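Exodeoxyribonuclease (Neisseria meningitidis, PDB 2JC5) probably cleaves DNA at abasic sites as a magnesium- or manganese-dependent AP endonuclease of the exonuclease III type. Local coordinates at residues 101-106 with 254-259; 189-194 with 228-233. All blocks are in the same frame, centred on the assembly; numbering follows the deposited sequence.

Both contacts lie on the same side of the chain's centre, with their own centres about 13 Å apart. Contact 1 sets the C-terminal tail against the start of strand 103-109, and contact 2 packs the helix turn after strand 217-225 against the start of helix 191-195. L229 joins them: its CD1 is 3.7 Å from Y256 CG and equally 3.7 Å from Y254 CD2. A probable hydrogen bond from D255 N to K232 O, 2.8 Å, ties the two backbones together. Contact 1 is away from the annotated sites. In contact 2 the side chain of M191 is about 11 Å from that of D221, which is predicted to matter for catalysis.

Contact 1: 101-106 with 254-259; sequences GRLSVI and YDYAAE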
loop_
_atom_site.group_PDB
_atom_site.type_symbol
_atom_site.label_atom_id
_atom_site.label_comp_id
_atom_site.label_asym_id
_atom_site.label_seq_id
_atom_site.Cartn_x
_atom_site.Cartn_y
_atom_site.Cartn_z
ATOM N N GLY A 101 -1.865 15.004 -14.042
ATOM C CA GLY A 101 -1.064 16.209 -14.068
ATOM C C GLY A 101 0.241 15.944 -13.338
ATOM O O GLY A 101 0.920 14.966 -13.628
ATOM N N ARG A 102 0.537 16.756 -12.329
ATOM C CA ARG A 102 1.765 16.626 -11.562
ATOM C C ARG A 102 1.664 15.704 -10.344
ATOM O O ARG A 102 2.627 15.590 -9.598
ATOM C CB ARG A 102 2.239 18.015 -11.153
ATOM C CG ARG A 102 2.716 18.846 -12.343
ATOM C CD ARG A 102 4.067 18.365 -12.862
ATOM N NE ARG A 102 5.112 18.748 -11.915
ATOM C CZ ARG A 102 6.409 18.498 -12.077
ATOM N NH1 ARG A 102 6.832 17.772 -13.097
ATOM N NH2 ARG A 102 7.263 18.911 -11.164
ATOM N N LEU A 103 0.502 15.080 -10.163
ATOM C CA LEU A 103 0.281 14.085 -9.115
ATOM C C LEU A 103 0.533 12.689 -9.658
ATOM O O LEU A 103 0.069 12.337 -10.746
ATOM C CB LEU A 103 -1.163 14.170 -8.598
ATOM C CG LEU A 103 -1.589 13.157 -7.523
ATOM C CD1 LEU A 103 -0.808 13.370 -6.246
ATOM C CD2 LEU A 103 -3.072 13.238 -7.300
ATOM N N SER A 104 1.216 11.866 -8.870
ATOM C CA SER A 104 1.319 10.440 -9.162
ATOM C C SER A 104 0.961 9.666 -7.924
ATOM O O SER A 104 1.380 10.011 -6.811
ATOM C CB SER A 104 2.721 10.052 -9.605
ATOM O OG SER A 104 3.106 10.726 -10.788
ATOM N N VAL A 105 0.174 8.623 -8.113
ATOM C CA VAL A 105 -0.126 7.692 -7.042
ATOM C C VAL A 105 0.204 6.275 -7.482
ATOM O O VAL A 105 -0.157 5.855 -8.598
ATOM C CB VAL A 105 -1.590 7.813 -6.631
ATOM C CG1 VAL A 105 -1.898 6.871 -5.481
ATOM C CG2 VAL A 105 -1.915 9.243 -6.259
ATOM N N ILE A 106 0.889 5.561 -6.592
ATOM C CA ILE A 106 1.307 4.195 -6.818
ATOM C C ILE A 106 0.570 3.273 -5.871
ATOM O O ILE A 106 0.234 3.652 -4.739
ATOM C CB ILE A 106 2.822 4.055 -6.615
ATOM C CG1 ILE A 106 3.539 4.710 -7.797
ATOM C CG2 ILE A 106 3.254 2.587 -6.432
ATOM C CD1 ILE A 106 4.835 5.351 -7.459
ATOM N N TYR A 254 -5.616 14.980 1.886
ATOM C CA TYR A 254 -4.649 15.992 1.495
ATOM C C TYR A 254 -5.366 17.234 0.979
ATOM O O TYR A 254 -6.314 17.142 0.219
ATOM C CB TYR A 254 -3.753 15.459 0.371
ATOM C CG TYR A 254 -2.979 14.210 0.732
ATOM C CD1 TYR A 254 -3.527 12.947 0.515
ATOM C CD2 TYR A 254 -1.689 14.290 1.247
ATOM C CE1 TYR A 254 -2.824 11.801 0.845
ATOM C CE2 TYR A 254 -0.980 13.158 1.570
ATOM C CZ TYR A 254 -1.545 11.914 1.376
ATOM O OH TYR A 254 -0.851 10.776 1.705
ATOM N N ASP A 255 -4.902 18.404 1.403
ATOM C CA ASP A 255 -5.419 19.668 0.873
ATOM C C ASP A 255 -4.717 19.934 -0.448
ATOM O O ASP A 255 -3.755 20.693 -0.506
ATOM C CB ASP A 255 -5.166 20.785 1.869
ATOM C CG ASP A 255 -5.688 22.107 1.403
ATOM O OD1 ASP A 255 -6.472 22.107 0.440
ATOM O OD2 ASP A 255 -5.316 23.137 2.013
ATOM N N TYR A 256 -5.205 19.276 -1.498
ATOM C CA TYR A 256 -4.518 19.204 -2.787
ATOM C C TYR A 256 -5.493 18.875 -3.913
ATOM O O TYR A 256 -6.458 18.141 -3.722
ATOM C CB TYR A 256 -3.436 18.140 -2.727
ATOM C CG TYR A 256 -2.596 18.004 -3.968
ATOM C CD1 TYR A 256 -1.437 18.745 -4.140
ATOM C CD2 TYR A 256 -2.968 17.136 -4.982
ATOM C CE1 TYR A 256 -0.660 18.611 -5.281
ATOM C CE2 TYR A 256 -2.197 16.993 -6.100
ATOM C CZ TYR A 256 -1.043 17.735 -6.255
ATOM O OH TYR A 256 -0.283 17.588 -7.402
ATOM N N ALA A 257 -5.235 19.473 -5.073
ATOM C CA ALA A 257 -5.849 19.088 -6.338
ATOM C C ALA A 257 -4.826 19.211 -7.454
ATOM O O ALA A 257 -3.886 20.000 -7.361
ATOM C CB ALA A 257 -7.050 19.965 -6.627
ATOM N N ALA A 258 -5.027 18.431 -8.514
ATOM C CA ALA A 258 -4.095 18.396 -9.630
ATOM C C ALA A 258 -4.376 19.466 -10.681
ATOM O O ALA A 258 -3.707 19.531 -11.697
ATOM C CB ALA A 258 -4.077 16.996 -10.247
ATOM N N GLU A 259 -5.374 20.297 -10.422
ATOM C CA GLU A 259 -5.696 21.449 -11.269
ATOM C C GLU A 259 -6.157 22.588 -10.376
ATOM O O GLU A 259 -6.478 23.679 -10.863
ATOM C CB GLU A 259 -6.799 21.097 -12.260
ATOM C CG GLU A 259 -8.088 20.686 -11.626
ATOM C CD GLU A 259 -9.201 20.467 -12.637
ATOM O OE1 GLU A 259 -8.990 19.693 -13.601
ATOM O OE2 GLU A 259 -10.289 21.064 -12.458
ATOM O OXT GLU A 259 -6.205 22.386 -9.154
HETATM O O HOH W 1 -1.131 19.001 -11.636
#
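L103 packs beside the ring of Y256 where the C-terminal tail passes the start of strand 103-109. The fold is the two-sheet DNase I-like sandwich. Strand 103-109 belongs to one sheet; the tail leaves strand 250-254 of the other. The CB of L103 is directed at the tail. It sits 3.7 Å from Y256 OH and 4.4 Å from A258 CB. CG follows, anti to the backbone N (chi1 178°), and lies 4.1 Å from Y256 CE2. CD1 then reaches Y256 CE2 at 3.9 Å, approaching the ring obliquely, and CD2 meets the same carbon at 4.0 Å. The two side chains slide past each other in opposite directions, and CE2 is the ring carbon that meets CB, CG and both methyls. The hydroxyl of Y256 is hydrogen-bonded to D143 OD2, on strand 143-147, the parallel neighbour of strand 103-109. L2 and L229 also touch both L103 and Y256. No direct hydrogen bond joins the two segments. One water bridges them instead: it accepts from R102 N at 2.9 Å and donates to A258 O at 2.6 Å.

Contact 2: 189-194 with 228-233; sequences TDMWRT and ELAAKA
The chain at T189 comes nearest to A230, their CA atoms 6.6 Å apart, where strand 189-190 passes into helix 191-195 and residues A230 to A233 form a type I beta turn. This is packing within the DNase I-like sandwich, beside a link between its two sheets. Helix 227-230 and the turn connect strand 217-225 of one sheet to strand 233-238 of the other. Two small side chains, A230 and A233, face T189 and M191. The methyl of A230 meets the branched end of T189, with OG1 at 3.7 Å and CG2 at 3.9 Å from A230 CB. M191 covers more ground. Its CG is roughly anti to the backbone N (chi1 -151°). The bend at chi2 (61°) sets SD against the two alanines, and the bend at chi3 (-104°) places CE. SD lies 3.8 Å from A230 CB and 3.7 Å from A233 CB. V225, V252 and Y254 also touch the M191 side chain, which is buried between the two sheets. D190 takes the N-cap position of helix 191-195, and its OD2 forms a salt bridge with R219. Within the turn, A233 N donates to A230 O at 3.2 Å. M191 CE rests against that same carbonyl oxygen, 3.4 Å from A230 O, and packs on A233 CB at 3.6 Å.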
loop_
_atom_site.group_PDB
_atom_site.type_symbol
_atom_site.label_atom_id
_atom_site.label_comp_id
_atom_site.label_asym_id
_atom_site.label_seq_id
_atom_site.Cartn_x
_atom_site.Cartn_y
_atom_site.Cartn_z
ATOM N N THR A 189 8.277 10.970 3.234
ATOM C CA THR A 189 7.559 11.138 4.494
ATOM C C THR A 189 6.632 9.952 4.706
ATOM O O THR A 189 5.787 9.671 3.866
ATOM C CB THR A 189 6.727 12.446 4.485
ATOM O OG1 THR A 189 7.613 13.566 4.420
ATOM C CG2 THR A 189 5.843 12.589 5.728
ATOM N N ASP A 190 6.760 9.308 5.866
ATOM C CA ASP A 190 5.845 8.269 6.313
ATOM C C ASP A 190 4.651 9.028 6.872
ATOM O O ASP A 190 4.701 9.580 7.973
ATOM C CB ASP A 190 6.587 7.417 7.358
ATOM C CG ASP A 190 5.721 6.409 8.036
ATOM O OD1 ASP A 190 4.485 6.433 7.834
ATOM O OD2 ASP A 190 6.311 5.579 8.782
ATOM N N MET A 191 3.577 9.090 6.102
ATOM C CA MET A 191 2.548 10.086 6.376
ATOM C C MET A 191 1.879 9.872 7.727
ATOM O O MET A 191 1.636 10.836 8.467
ATOM C CB MET A 191 1.503 10.123 5.266
ATOM C CG MET A 191 0.859 11.479 5.095
ATOM S SD MET A 191 1.999 12.830 4.655
ATOM C CE MET A 191 2.208 13.749 6.195
ATOM N N TRP A 192 1.579 8.617 8.054
ATOM C CA TRP A 192 0.936 8.315 9.319
ATOM C C TRP A 192 1.800 8.755 10.503
ATOM O O TRP A 192 1.334 9.412 11.444
ATOM C CB TRP A 192 0.644 6.814 9.468
ATOM C CG TRP A 192 0.016 6.527 10.785
ATOM C CD1 TRP A 192 0.638 6.164 11.938
ATOM C CD2 TRP A 192 -1.373 6.694 11.110
ATOM N NE1 TRP A 192 -0.290 6.057 12.964
ATOM C CE2 TRP A 192 -1.530 6.373 12.478
ATOM C CE3 TRP A 192 -2.503 7.067 10.371
ATOM C CZ2 TRP A 192 -2.757 6.400 13.110
ATOM C CZ3 TRP A 192 -3.725 7.089 11.009
ATOM C CH2 TRP A 192 -3.841 6.774 12.373
ATOM N N ARG A 193 3.070 8.372 10.470
ATOM C CA ARG A 193 3.948 8.611 11.616
ATOM C C ARG A 193 4.228 10.089 11.762
ATOM O O ARG A 193 4.405 10.580 12.878
ATOM C CB ARG A 193 5.244 7.830 11.449
ATOM C CG ARG A 193 6.221 7.941 12.576
ATOM C CD ARG A 193 5.664 7.581 13.913
ATOM N NE ARG A 193 5.131 6.226 13.969
ATOM C CZ ARG A 193 3.915 5.881 14.382
ATOM N NH1 ARG A 193 3.014 6.776 14.774
ATOM N NH2 ARG A 193 3.580 4.590 14.391
ATOM N N THR A 194 4.241 10.811 10.644
ATOM C CA THR A 194 4.453 12.246 10.682
ATOM C C THR A 194 3.239 12.965 11.237
ATOM O O THR A 194 3.374 13.886 12.061
ATOM C CB THR A 194 4.879 12.764 9.298
ATOM O OG1 THR A 194 6.206 12.293 9.045
ATOM C CG2 THR A 194 4.892 14.281 9.244
ATOM N N GLU A 228 6.337 18.458 -0.536
ATOM C CA GLU A 228 5.360 19.543 -0.577
ATOM C C GLU A 228 3.969 18.993 -0.352
ATOM O O GLU A 228 3.161 19.581 0.373
ATOM C CB GLU A 228 5.476 20.341 -1.870
ATOM C CG GLU A 228 6.799 21.111 -1.878
ATOM C CD GLU A 228 7.178 21.728 -3.196
ATOM O OE1 GLU A 228 7.458 20.983 -4.152
ATOM O OE2 GLU A 228 7.245 22.980 -3.264
ATOM N N LEU A 229 3.697 17.827 -0.921
ATOM C CA LEU A 229 2.394 17.205 -0.710
ATOM C C LEU A 229 2.218 16.723 0.742
ATOM O O LEU A 229 1.117 16.789 1.294
ATOM C CB LEU A 229 2.177 16.050 -1.695
ATOM C CG LEU A 229 0.851 15.271 -1.605
ATOM C CD1 LEU A 229 -0.377 16.147 -1.691
ATOM C CD2 LEU A 229 0.827 14.211 -2.709
ATOM N N ALA A 230 3.296 16.245 1.364
ATOM C CA ALA A 230 3.233 15.818 2.769
ATOM C C ALA A 230 2.774 16.975 3.655
ATOM O O ALA A 230 2.011 16.774 4.585
ATOM C CB ALA A 230 4.567 15.275 3.241
ATOM N N ALA A 231 3.252 18.181 3.347
ATOM C CA ALA A 231 2.860 19.397 4.087
ATOM C C ALA A 231 1.394 19.773 3.895
ATOM O O ALA A 231 0.884 20.633 4.607
ATOM C CB ALA A 231 3.739 20.578 3.668
ATOM N N LYS A 232 0.732 19.141 2.939
ATOM C CA LYS A 232 -0.678 19.364 2.650
ATOM C C LYS A 232 -1.607 18.329 3.306
ATOM O O LYS A 232 -2.823 18.480 3.278
ATOM C CB LYS A 232 -0.891 19.416 1.130
ATOM C CG LYS A 232 -0.180 20.629 0.539
ATOM C CD LYS A 232 -0.377 20.854 -0.925
ATOM C CE LYS A 232 0.073 22.289 -1.298
ATOM N NZ LYS A 232 -0.576 23.419 -0.505
ATOM N N ALA A 233 -1.040 17.281 3.899
ATOM C CA ALA A 233 -1.833 16.271 4.604
ATOM C C ALA A 233 -2.493 16.897 5.816
ATOM O O ALA A 233 -1.812 17.494 6.641
ATOM C CB ALA A 233 -0.948 15.102 5.049
#